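Local coordinates for protein putative NAD(P)H-flavin oxidoreductase (PDB 6WT2) that binds flavin mononucleotide and, as a nitroreductase-family enzyme of NfsB type, probably uses NAD(P)H to reduce nitro compounds, perhaps including chloramphenicol, at residues A[45-50]-A[149-154]; A[52-57]-A[143-148]; A[155-160]-A[165-170]; A[99-104]-A[192-197]. One frame throughout, in Å; residues are numbered along the deposited sequence.

Interaction 1 (A[45-50]-A[149-154]); sequences LSPSSV and TYIALG. With FMN (flavin mononucleotide), chain K; NIO (nicotinic acid), chain E.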
# COMPACT_ATOMS: atom_id res chain seq x y z
N LEU A 45 9.86 -1.20 -8.77
CA LEU A 45 9.00 -0.75 -9.86
C LEU A 45 7.63 -0.26 -9.39
O LEU A 45 6.83 0.18 -10.23
CB LEU A 45 8.83 -1.88 -10.87
CG LEU A 45 10.09 -2.40 -11.55
CD1 LEU A 45 9.76 -3.61 -12.40
CD2 LEU A 45 10.78 -1.30 -12.40
N SER A 46 7.34 -0.31 -8.09
CA SER A 46 6.03 0.10 -7.62
C SER A 46 5.83 1.58 -7.90
O SER A 46 6.80 2.34 -7.99
CB SER A 46 5.86 -0.19 -6.13
OG SER A 46 5.78 -1.58 -5.89
N PRO A 47 4.59 2.03 -8.07
CA PRO A 47 4.33 3.45 -8.25
C PRO A 47 4.39 4.18 -6.92
O PRO A 47 4.32 3.57 -5.85
CB PRO A 47 2.92 3.48 -8.84
CG PRO A 47 2.26 2.29 -8.18
CD PRO A 47 3.33 1.24 -8.09
N SER A 48 4.48 5.49 -7.01
CA SER A 48 4.49 6.35 -5.84
C SER A 48 4.00 7.73 -6.26
O SER A 48 4.18 8.14 -7.41
CB SER A 48 5.89 6.46 -5.22
OG SER A 48 6.82 6.87 -6.19
N SER A 49 3.40 8.43 -5.30
CA SER A 49 2.96 9.80 -5.54
C SER A 49 4.11 10.64 -6.08
O SER A 49 5.22 10.59 -5.54
CB SER A 49 2.42 10.40 -4.24
OG SER A 49 1.90 11.70 -4.46
N VAL A 50 3.84 11.38 -7.16
CA VAL A 50 4.78 12.22 -7.91
C VAL A 50 6.08 11.51 -8.22
O VAL A 50 7.10 12.16 -8.48
CB VAL A 50 5.05 13.58 -7.21
CG1 VAL A 50 3.74 14.26 -6.85
CG2 VAL A 50 5.98 13.45 -6.00
N THR A 149 5.04 3.40 0.80
CA THR A 149 5.79 2.17 1.03
C THR A 149 4.88 0.96 1.17
O THR A 149 5.32 -0.17 0.93
CB THR A 149 6.66 2.27 2.28
OG1 THR A 149 5.85 2.25 3.47
CG2 THR A 149 7.50 3.55 2.25
N TYR A 150 3.61 1.16 1.54
CA TYR A 150 2.69 0.04 1.64
C TYR A 150 2.26 -0.45 0.26
O TYR A 150 1.80 -1.60 0.13
CB TYR A 150 1.49 0.42 2.50
CG TYR A 150 1.71 0.31 4.00
CD1 TYR A 150 0.94 -0.56 4.78
CD2 TYR A 150 2.66 1.08 4.65
CE1 TYR A 150 1.12 -0.66 6.16
CE2 TYR A 150 2.85 0.98 6.02
CZ TYR A 150 2.09 0.12 6.77
OH TYR A 150 2.28 0.03 8.13
N ILE A 151 2.37 0.40 -0.77
CA ILE A 151 2.19 -0.07 -2.14
C ILE A 151 3.28 -1.06 -2.50
O ILE A 151 3.01 -2.16 -3.01
CB ILE A 151 2.19 1.11 -3.13
CG1 ILE A 151 1.15 2.15 -2.73
CG2 ILE A 151 1.99 0.60 -4.55
CD1 ILE A 151 1.19 3.38 -3.65
N ALA A 152 4.54 -0.68 -2.26
CA ALA A 152 5.66 -1.58 -2.53
C ALA A 152 5.53 -2.86 -1.72
O ALA A 152 5.77 -3.95 -2.24
CB ALA A 152 6.98 -0.89 -2.21
N LEU A 153 5.16 -2.73 -0.44
CA LEU A 153 4.91 -3.91 0.39
C LEU A 153 3.89 -4.84 -0.26
O LEU A 153 4.15 -6.04 -0.43
CB LEU A 153 4.45 -3.47 1.77
CG LEU A 153 3.91 -4.59 2.67
CD1 LEU A 153 5.07 -5.36 3.24
CD2 LEU A 153 3.04 -4.01 3.77
N GLY A 154 2.72 -4.31 -0.61
CA GLY A 154 1.69 -5.13 -1.23
C GLY A 154 2.16 -5.84 -2.49
O GLY A 154 1.91 -7.03 -2.68
N1 FMN K . -0.66 10.63 -11.27
C2 FMN K . -1.47 11.65 -11.68
O2 FMN K . -1.40 12.00 -12.87
N3 FMN K . -2.22 12.37 -10.83
C4 FMN K . -2.30 12.07 -9.52
O4 FMN K . -3.08 12.68 -8.76
C4A FMN K . -1.51 10.95 -9.02
N5 FMN K . -1.42 10.70 -7.70
C5A FMN K . -0.77 9.60 -7.27
C6 FMN K . -1.00 9.15 -5.97
C7 FMN K . -0.30 8.04 -5.52
C7M FMN K . -0.55 7.54 -4.13
C8 FMN K . 0.49 7.23 -6.48
C8M FMN K . 1.16 5.95 -6.06
C9 FMN K . 0.72 7.69 -7.78
C9A FMN K . 0.03 8.79 -8.22
N10 FMN K . 0.18 9.20 -9.56
C10 FMN K . -0.59 10.29 -9.98
C1' FMN K . 0.98 8.43 -10.51
C2' FMN K . 2.49 8.70 -10.32
O2' FMN K . 2.83 9.96 -10.90
C3' FMN K . 3.25 7.59 -11.02
O3' FMN K . 3.00 6.37 -10.32
C4' FMN K . 4.76 7.83 -11.04
O4' FMN K . 4.99 9.08 -11.71
C5' FMN K . 5.47 6.70 -11.76
O5' FMN K . 4.83 6.48 -13.02
P FMN K . 4.32 5.00 -13.39
O1P FMN K . 5.54 4.13 -13.25
O2P FMN K . 3.75 5.12 -14.78
O3P FMN K . 3.25 4.76 -12.34
N NIO E . -0.71 15.47 -8.75
C1 NIO E . 0.13 14.73 -9.49
C2 NIO E . 0.79 13.64 -8.93
C3 NIO E . 0.59 13.32 -7.59
C4 NIO E . -0.28 14.11 -6.85
C5 NIO E . -0.92 15.18 -7.45
C6 NIO E . 1.74 12.83 -9.77
O1 NIO E . 2.18 11.76 -9.29
O2 NIO E . 2.06 13.24 -10.91
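The FMN pocket at the subunit interface gains part of its lining where Pro-47, in the loop after helix 33-44, meets Ile-151 on the long helix 138-162. The pyrrolidine ring lies slantwise to the isoleucine branches, Pro-47 CD lying 3.8 Å from Ile-151 CG2. With CG2 anti to the backbone N and CG1 anti to the carbonyl carbon (chi1 -55°), the isoleucine divides its work: CG2 goes to the proline, while CD1 extends to the flavin methyl group, 3.5 Å from FMN C8M. CD1 also lies 3.8 Å from Pro-47 O, a carbonyl oxygen buried here with no polar partner in the model. On the cofactor side, Pro-47 CB approaches the ribityl chain, 3.2 Å from FMN O3'. A flavin site assembled from two chains is the hallmark of the nitroreductase fold. The second subunit supplies hydrogen bonds to this FMN, among them from Arg-23, Gly-172 and Arg-214. One residue on from Ile-151, Ala-152 offers its backbone to Ser-46 of the loop, Ser-46 OG lying 3.4 Å from Ala-152 CA; the hydrogen bonds of this hydroxyl run to Leu-42 O and Asn-155 ND2. At the far end of the loop, Val-50 N gives a weak, bent hydrogen bond of 2.7 Å to NIO O1 (130° at the hydrogen), and Val-50 CG1 comes within 3.4 Å of NIO C3.

Interaction 2 (A[52-57]-A[143-148]); sequences SEPWQF and DWCCRQ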
# COMPACT_ATOMS: atom_id res chain seq x y z
N SER A 52 7.95 9.87 -6.29
CA SER A 52 8.92 10.18 -5.23
C SER A 52 9.76 8.97 -4.83
O SER A 52 10.92 9.15 -4.43
CB SER A 52 8.18 10.73 -4.01
OG SER A 52 7.18 9.80 -3.60
N GLU A 53 9.22 7.76 -4.93
CA GLU A 53 9.91 6.54 -4.51
C GLU A 53 10.53 6.71 -3.11
O GLU A 53 11.73 6.52 -2.93
CB GLU A 53 10.99 6.16 -5.52
CG GLU A 53 10.48 5.91 -6.93
CD GLU A 53 11.60 5.73 -7.94
OE1 GLU A 53 12.49 4.87 -7.71
OE2 GLU A 53 11.60 6.46 -8.97
N PRO A 54 9.73 7.08 -2.12
CA PRO A 54 10.29 7.59 -0.86
C PRO A 54 10.64 6.46 0.10
O PRO A 54 10.33 6.52 1.28
CB PRO A 54 9.15 8.45 -0.32
CG PRO A 54 7.92 7.65 -0.70
CD PRO A 54 8.25 7.02 -2.06
N TRP A 55 11.29 5.42 -0.41
CA TRP A 55 11.51 4.21 0.35
C TRP A 55 12.96 3.76 0.26
O TRP A 55 13.68 4.07 -0.69
CB TRP A 55 10.61 3.08 -0.14
CG TRP A 55 10.53 2.93 -1.66
CD1 TRP A 55 11.56 2.67 -2.53
CD2 TRP A 55 9.35 2.97 -2.45
NE1 TRP A 55 11.08 2.58 -3.82
CE2 TRP A 55 9.72 2.75 -3.79
CE3 TRP A 55 7.99 3.17 -2.14
CZ2 TRP A 55 8.79 2.73 -4.82
CZ3 TRP A 55 7.07 3.17 -3.17
CH2 TRP A 55 7.47 2.94 -4.49
N GLN A 56 13.39 3.04 1.30
CA GLN A 56 14.56 2.17 1.27
C GLN A 56 14.10 0.80 1.74
O GLN A 56 13.20 0.71 2.58
CB GLN A 56 15.68 2.68 2.18
CG GLN A 56 16.13 4.08 1.91
CD GLN A 56 17.10 4.15 0.75
OE1 GLN A 56 16.69 4.29 -0.41
NE2 GLN A 56 18.39 4.05 1.05
N PHE A 57 14.72 -0.27 1.21
CA PHE A 57 14.42 -1.64 1.65
C PHE A 57 15.64 -2.16 2.40
O PHE A 57 16.68 -2.42 1.79
CB PHE A 57 14.09 -2.56 0.47
CG PHE A 57 13.07 -2.02 -0.49
CD1 PHE A 57 11.97 -1.30 -0.04
CD2 PHE A 57 13.21 -2.24 -1.86
CE1 PHE A 57 11.04 -0.79 -0.93
CE2 PHE A 57 12.27 -1.74 -2.76
CZ PHE A 57 11.19 -1.01 -2.29
N ASP A 143 4.04 10.35 7.31
CA ASP A 143 2.98 9.38 7.06
C ASP A 143 2.59 9.32 5.59
O ASP A 143 2.25 8.24 5.08
CB ASP A 143 1.77 9.71 7.94
CG ASP A 143 1.85 9.05 9.33
OD1 ASP A 143 2.75 8.19 9.55
OD2 ASP A 143 1.01 9.37 10.21
N TRP A 144 2.65 10.45 4.88
CA TRP A 144 2.48 10.46 3.43
C TRP A 144 3.45 9.51 2.75
O TRP A 144 3.06 8.69 1.92
CB TRP A 144 2.64 11.89 2.90
CG TRP A 144 2.51 12.02 1.41
CD1 TRP A 144 1.45 11.62 0.63
CD2 TRP A 144 3.47 12.58 0.51
NE1 TRP A 144 1.70 11.91 -0.70
CE2 TRP A 144 2.93 12.50 -0.79
CE3 TRP A 144 4.74 13.15 0.68
CZ2 TRP A 144 3.62 12.96 -1.92
CZ3 TRP A 144 5.42 13.60 -0.44
CH2 TRP A 144 4.85 13.51 -1.72
N CYS A 145 4.74 9.59 3.10
CA CYS A 145 5.70 8.68 2.49
C CYS A 145 5.45 7.24 2.91
O CYS A 145 5.56 6.33 2.09
CB CYS A 145 7.13 9.13 2.83
SG CYS A 145 7.51 10.73 2.04
N CYS A 146 5.13 7.01 4.19
CA CYS A 146 4.79 5.66 4.66
C CYS A 146 3.68 5.01 3.83
O CYS A 146 3.73 3.81 3.53
CB CYS A 146 4.39 5.69 6.13
SG CYS A 146 5.80 5.97 7.27
N ARG A 147 2.65 5.79 3.46
CA ARG A 147 1.59 5.22 2.63
C ARG A 147 2.15 4.65 1.33
O ARG A 147 1.77 3.54 0.92
CB ARG A 147 0.52 6.28 2.31
CG ARG A 147 -0.25 6.82 3.51
CD ARG A 147 -1.10 7.99 3.04
NE ARG A 147 -1.91 8.58 4.09
CZ ARG A 147 -3.08 9.17 3.87
NH1 ARG A 147 -3.56 9.23 2.63
NH2 ARG A 147 -3.78 9.68 4.87
N GLN A 148 3.05 5.39 0.68
CA GLN A 148 3.64 4.89 -0.56
C GLN A 148 4.35 3.56 -0.34
O GLN A 148 4.25 2.65 -1.17
CB GLN A 148 4.62 5.92 -1.15
CG GLN A 148 4.17 7.40 -1.08
CD GLN A 148 2.81 7.66 -1.73
OE1 GLN A 148 2.53 7.18 -2.83
NE2 GLN A 148 1.97 8.44 -1.05
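The indole of Trp-55 is packed on both faces and meets Gln-148 at its rim. Over the centre of one face lies Glu-53 CA, 3.8 Å above the plane, with Pro-54 CD toward the rim of the same side; Phe-57 CZ lies over the opposite face, toward its rim. At the edge, near the ring plane, Gln-148 O is 3.5 Å from Trp-55 CZ3. A chi1 of 45° directs the indole there, setting CG between the backbone N and the carbonyl carbon. Pro-54, at the centre of an inverse gamma turn, meets the helix with two ring atoms: CB touches Cys-145 SG at 3.7 Å, and CG touches Gln-148 CB at 3.8 Å, the proline and glutamine crossing nearly at right angles. Bent at chi2 (-56°), Gln-148 folds back so that NE2 donates to Trp-144 O at 3.2 Å, from above the carbonyl plane. OE1 accepts from Ser-49 N, and NE2 is also hydrogen-bonded to Glu-171 OE2 of the second subunit; these bonds limit amide rotation. Helix 138-162 packing beside strand 55-59, outermost in its chain but joined through Phe-57 to a parallel strand of the second subunit, is the arrangement of the dimeric nitroreductase fold.

Interaction 3 (A[155-160]-A[165-170]); sequences NMMTGA and IDSCPV. With FMN (flavin mononucleotide), chain G.
Met-157, Ala-160 and Ile-165 carry most of the contact between the last turns of helix 138-162 and strand 166-170, an antiparallel helix-turn-strand unit of the nitroreductase fold. The axes of these short segments of helix and strand approach to 7.9 Å at 158°, so the strand runs back beside its own helix. Ala-160 and Ile-165 stand at the closed end of the reversal. Ile-165 N donates to Ala-160 O at 2.9 Å, from well above the carbonyl plane, and Ala-160 CB packs near Ile-165 CB. Helix 33-44 covers this end, its Ile-39 touching both residues.

Toward the open end, Met-157, present as selenomethionine, reaches across to the strand, its side chain meeting that of Pro-169 at about a right angle. The chain is extended through chi2 (-174°) and bends at chi3 (-55°), carrying SE to Pro-169 and leaving CE beside the same ring; Met-157 CB passes Ser-167 OG at 3.5 Å. Between the two backbones a single water acts as a bridge, donating to Met-157 O and Ile-165 O and accepting from Ser-167 OG, satisfying three polar groups together. The end of the strand borders the flavin: Cys-168 SG lies 3.6 Å from FMN N1, and Val-170 CG1 approaches FMN O4 at 3.4 Å. Pro-169 links the helix to the cofactor. Its CG is 3.4 Å from Met-157 SE and 3.4 Å from FMN C9, while Pro-169 O stands over the isoalloxazine face, 3.0 Å from FMN C4A.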
# COMPACT_ATOMS: atom_id res chain seq x y z
N ASN A 155 2.88 -5.11 -3.35
CA ASN A 155 3.34 -5.67 -4.62
C ASN A 155 4.38 -6.77 -4.42
O ASN A 155 4.33 -7.81 -5.08
CB ASN A 155 3.89 -4.57 -5.51
CG ASN A 155 2.81 -3.77 -6.20
OD1 ASN A 155 1.69 -4.27 -6.41
ND2 ASN A 155 3.14 -2.55 -6.59
N MSE A 156 5.34 -6.55 -3.53
CA MSE A 156 6.34 -7.57 -3.26
C MSE A 156 5.72 -8.87 -2.73
O MSE A 156 6.06 -9.97 -3.19
CB MSE A 156 7.38 -7.02 -2.29
CG MSE A 156 8.25 -5.97 -2.94
SE MSE A 156 9.25 -4.93 -1.65
CE MSE A 156 10.29 -6.40 -0.93
N MSE A 157 4.78 -8.76 -1.80
CA MSE A 157 4.15 -9.96 -1.23
C MSE A 157 3.26 -10.71 -2.22
O MSE A 157 3.26 -11.94 -2.28
CB MSE A 157 3.34 -9.61 0.00
CG MSE A 157 4.20 -9.13 1.14
SE MSE A 157 3.13 -8.89 2.71
CE MSE A 157 1.80 -7.66 1.93
N THR A 158 2.50 -9.96 -3.01
CA THR A 158 1.66 -10.59 -4.02
C THR A 158 2.52 -11.27 -5.08
O THR A 158 2.31 -12.45 -5.40
CB THR A 158 0.73 -9.55 -4.64
OG1 THR A 158 -0.20 -9.13 -3.65
CG2 THR A 158 -0.02 -10.16 -5.84
N GLY A 159 3.50 -10.54 -5.62
CA GLY A 159 4.35 -11.12 -6.64
C GLY A 159 5.10 -12.33 -6.13
O GLY A 159 5.19 -13.35 -6.82
N ALA A 160 5.67 -12.24 -4.93
CA ALA A 160 6.29 -13.41 -4.30
C ALA A 160 5.35 -14.60 -4.27
O ALA A 160 5.70 -15.71 -4.68
CB ALA A 160 6.73 -13.07 -2.88
N ILE A 165 6.28 -18.18 -3.26
CA ILE A 165 7.11 -17.81 -2.12
C ILE A 165 6.20 -17.19 -1.08
O ILE A 165 5.40 -16.30 -1.39
CB ILE A 165 8.23 -16.84 -2.53
CG1 ILE A 165 9.24 -17.56 -3.45
CG2 ILE A 165 8.89 -16.23 -1.29
CD1 ILE A 165 10.20 -16.62 -4.17
N ASP A 166 6.30 -17.68 0.15
CA ASP A 166 5.40 -17.21 1.19
C ASP A 166 5.95 -15.94 1.83
O ASP A 166 7.13 -15.62 1.69
CB ASP A 166 5.20 -18.28 2.26
CG ASP A 166 4.43 -19.48 1.75
OD1 ASP A 166 3.23 -19.34 1.48
OD2 ASP A 166 5.04 -20.57 1.60
N SER A 167 5.07 -15.22 2.52
CA SER A 167 5.45 -13.97 3.17
C SER A 167 4.52 -13.69 4.34
O SER A 167 3.54 -14.41 4.57
CB SER A 167 5.44 -12.81 2.17
OG SER A 167 4.16 -12.67 1.57
N CYS A 168 4.85 -12.64 5.10
CA CYS A 168 3.95 -12.08 6.14
C CYS A 168 4.28 -10.60 6.27
O CYS A 168 5.47 -10.25 6.43
CB CYS A 168 4.11 -12.76 7.50
SG CYS A 168 2.80 -12.31 8.71
N PRO A 169 3.29 -9.71 6.19
CA PRO A 169 3.53 -8.31 6.54
C PRO A 169 3.59 -8.17 8.06
O PRO A 169 2.96 -8.94 8.79
CB PRO A 169 2.30 -7.58 5.96
CG PRO A 169 1.28 -8.69 5.59
CD PRO A 169 1.86 -10.01 6.04
N VAL A 170 4.36 -7.19 8.54
CA VAL A 170 4.63 -7.10 9.97
C VAL A 170 4.62 -5.65 10.43
O VAL A 170 5.47 -4.85 10.00
CB VAL A 170 5.97 -7.75 10.36
CG1 VAL A 170 6.21 -7.58 11.87
CG2 VAL A 170 5.99 -9.24 10.00
N1 FMN G . 0.70 -10.79 11.16
C2 FMN G . 1.44 -11.11 12.25
O2 FMN G . 1.40 -12.29 12.66
N3 FMN G . 2.23 -10.22 12.88
C4 FMN G . 2.29 -8.93 12.53
O4 FMN G . 3.08 -8.12 13.07
C4A FMN G . 1.50 -8.50 11.36
N5 FMN G . 1.44 -7.20 11.02
C5A FMN G . 0.79 -6.83 9.88
C6 FMN G . 1.02 -5.56 9.35
C7 FMN G . 0.35 -5.18 8.20
C7M FMN G . 0.56 -3.80 7.61
C8 FMN G . -0.55 -6.14 7.50
C8M FMN G . -1.18 -5.74 6.19
C9 FMN G . -0.72 -7.43 7.99
C9A FMN G . -0.02 -7.83 9.13
N10 FMN G . -0.14 -9.15 9.61
C10 FMN G . 0.58 -9.50 10.76
C1' FMN G . -0.95 -10.14 8.90
C2' FMN G . -2.45 -9.98 9.17
O2' FMN G . -2.81 -10.47 10.49
C3' FMN G . -3.18 -10.71 8.04
O3' FMN G . -2.88 -10.04 6.80
C4' FMN G . -4.71 -10.76 8.17
O4' FMN G . -5.07 -11.40 9.39
C5' FMN G . -5.32 -11.52 7.00
O5' FMN G . -4.80 -12.84 6.91
P FMN G . -4.13 -13.31 5.52
O1P FMN G . -3.14 -12.19 5.28
O2P FMN G . -3.49 -14.65 5.73
O3P FMN G . -5.19 -13.31 4.46
O HOH W 1 3.95 -14.05 -0.51

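Interaction 4 (A[99-104]-A[192-197]); sequences SPFMLE and AEWGVS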
# COMPACT_ATOMS: atom_id res chain seq x y z
N SER A 99 12.71 19.95 -0.94
CA SER A 99 13.88 19.24 -0.42
C SER A 99 14.75 18.72 -1.56
O SER A 99 14.28 18.52 -2.69
CB SER A 99 13.43 18.07 0.46
OG SER A 99 12.63 17.15 -0.27
N PRO A 100 16.05 18.51 -1.32
CA PRO A 100 16.91 17.92 -2.36
C PRO A 100 16.42 16.57 -2.84
O PRO A 100 16.60 16.22 -4.01
CB PRO A 100 18.28 17.82 -1.68
CG PRO A 100 18.25 18.85 -0.59
CD PRO A 100 16.82 18.91 -0.12
N PHE A 101 15.81 15.79 -1.95
CA PHE A 101 15.34 14.46 -2.33
C PHE A 101 14.22 14.54 -3.35
O PHE A 101 14.18 13.75 -4.30
CB PHE A 101 14.89 13.70 -1.08
CG PHE A 101 14.32 12.33 -1.39
CD1 PHE A 101 15.15 11.22 -1.45
CD2 PHE A 101 12.96 12.17 -1.62
CE1 PHE A 101 14.64 9.97 -1.74
CE2 PHE A 101 12.44 10.91 -1.91
CZ PHE A 101 13.27 9.81 -1.97
N MSE A 102 13.31 15.49 -3.18
CA MSE A 102 12.21 15.66 -4.12
C MSE A 102 12.70 16.26 -5.43
O MSE A 102 12.19 15.91 -6.50
CB MSE A 102 11.11 16.54 -3.51
CG MSE A 102 10.36 15.84 -2.35
SE MSE A 102 9.36 14.29 -2.97
CE MSE A 102 8.53 15.15 -4.48
N LEU A 103 13.70 17.15 -5.36
CA LEU A 103 14.30 17.66 -6.58
C LEU A 103 14.85 16.52 -7.44
O LEU A 103 14.63 16.49 -8.66
CB LEU A 103 15.42 18.66 -6.25
CG LEU A 103 16.03 19.31 -7.48
CD1 LEU A 103 14.96 20.12 -8.21
CD2 LEU A 103 17.23 20.19 -7.11
N GLU A 104 15.51 15.56 -6.81
CA GLU A 104 16.08 14.43 -7.56
C GLU A 104 14.98 13.60 -8.21
O GLU A 104 15.12 13.18 -9.37
CB GLU A 104 16.95 13.58 -6.63
CG GLU A 104 17.64 12.38 -7.29
CD GLU A 104 18.89 12.75 -8.11
OE1 GLU A 104 19.13 13.95 -8.39
OE2 GLU A 104 19.64 11.82 -8.47
N ALA A 192 17.73 10.88 10.85
CA ALA A 192 17.18 12.20 10.56
C ALA A 192 16.48 12.21 9.21
O ALA A 192 15.55 13.00 9.00
CB ALA A 192 18.27 13.27 10.59
N GLU A 193 16.89 11.34 8.29
CA GLU A 193 16.42 11.34 6.91
C GLU A 193 15.41 10.25 6.60
O GLU A 193 14.66 10.39 5.63
CB GLU A 193 17.61 11.20 5.95
CG GLU A 193 18.67 12.29 6.10
CD GLU A 193 18.22 13.63 5.58
OE1 GLU A 193 17.32 13.66 4.71
OE2 GLU A 193 18.77 14.67 6.02
N TRP A 194 15.38 9.17 7.39
CA TRP A 194 14.54 8.00 7.12
C TRP A 194 13.92 7.51 8.42
O TRP A 194 14.53 7.64 9.49
CB TRP A 194 15.34 6.87 6.46
CG TRP A 194 15.93 7.25 5.13
CD1 TRP A 194 17.17 7.77 4.89
CD2 TRP A 194 15.29 7.15 3.86
NE1 TRP A 194 17.34 8.01 3.54
CE2 TRP A 194 16.20 7.62 2.89
CE3 TRP A 194 14.02 6.71 3.44
CZ2 TRP A 194 15.88 7.67 1.53
CZ3 TRP A 194 13.72 6.74 2.10
CH2 TRP A 194 14.64 7.22 1.16
N GLY A 195 12.72 6.93 8.32
CA GLY A 195 12.07 6.35 9.48
C GLY A 195 11.47 5.00 9.13
O GLY A 195 11.13 4.73 7.98
N VAL A 196 11.32 4.16 10.15
CA VAL A 196 10.78 2.83 9.93
C VAL A 196 9.28 2.91 9.66
O VAL A 196 8.53 3.60 10.35
CB VAL A 196 11.09 1.91 11.12
CG1 VAL A 196 10.27 0.63 11.02
CG2 VAL A 196 12.61 1.61 11.15
N SER A 197 8.84 2.19 8.62
CA SER A 197 7.47 2.22 8.12
C SER A 197 6.70 0.95 8.42
O SER A 197 5.59 1.00 8.99
CB SER A 197 7.50 2.46 6.60
OG SER A 197 6.18 2.39 6.09
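Around Phe-101 and Trp-194 the backbones stay well apart, the nearest pair of CA atoms being Phe-101 and Glu-193 at 9.8 Å, so the two rings must span the distance between the first turn of helix 100-108 and the start of strand 194-203. Phe-101 does so with CG anti to its backbone nitrogen (chi1 177°), which sends the ring out from the helix toward the strand. Trp-194 reaches from the other side with the far corner of its six-membered ring: CH2 lies 4.0 Å from Phe-101 CE1, and CZ2 follows at 4.2 Å from the same carbon. The ring planes are almost perpendicular, at 89°, and the centroids of the phenyl and the six-membered indole ring are 5.8 Å apart. The approach is oblique.

The helix start that bears Phe-101 is capped by Ser-99, whose OG accepts a weak hydrogen bond of 3.4 Å from Met-102 N and is also bonded to Arg-96 O. On the strand side, Gly-195 pairs with Ala-91, holding the base of Trp-194 in the antiparallel sheet. Lys-92 of that neighbouring strand forms a cation-pi contact with the indole, touches Phe-101 and makes a salt bridge with Glu-193, while Arg-215 of the second subunit also packs on Phe-101. With Phe-101 CE1 set against one corner of the indole and just 59 Å² buried, the pair is a light apolar touch near the surface; the cation-pi contact of Lys-92 with Trp-194 probably adds an electrostatic component on the indole side.

How the interactions relate
Interactions 1, 2 and 3 are buried and share helix 138-162, whereas interaction 4 lies near the surface and joins helix 100-108 to the sheet. Interactions 1 and 2 adjoin, with Ser-49 OG packed on Trp-144. Interaction 3 follows along the same helix, where Leu-153 meets Pro-169. Chemistry varies with place: interactions 1 and 3 border two different flavins, 1 mainly with apolar carbons and 3 with a carbonyl oxygen and a sulfur as well; Gln-148 brings interaction 2 to the pocket too. Only interaction 3 has a direct hydrogen bond between its segments, while interaction 4 relies on one aromatic pair. Trp-194 also touches segment 52-57, connecting this outer contact to the core.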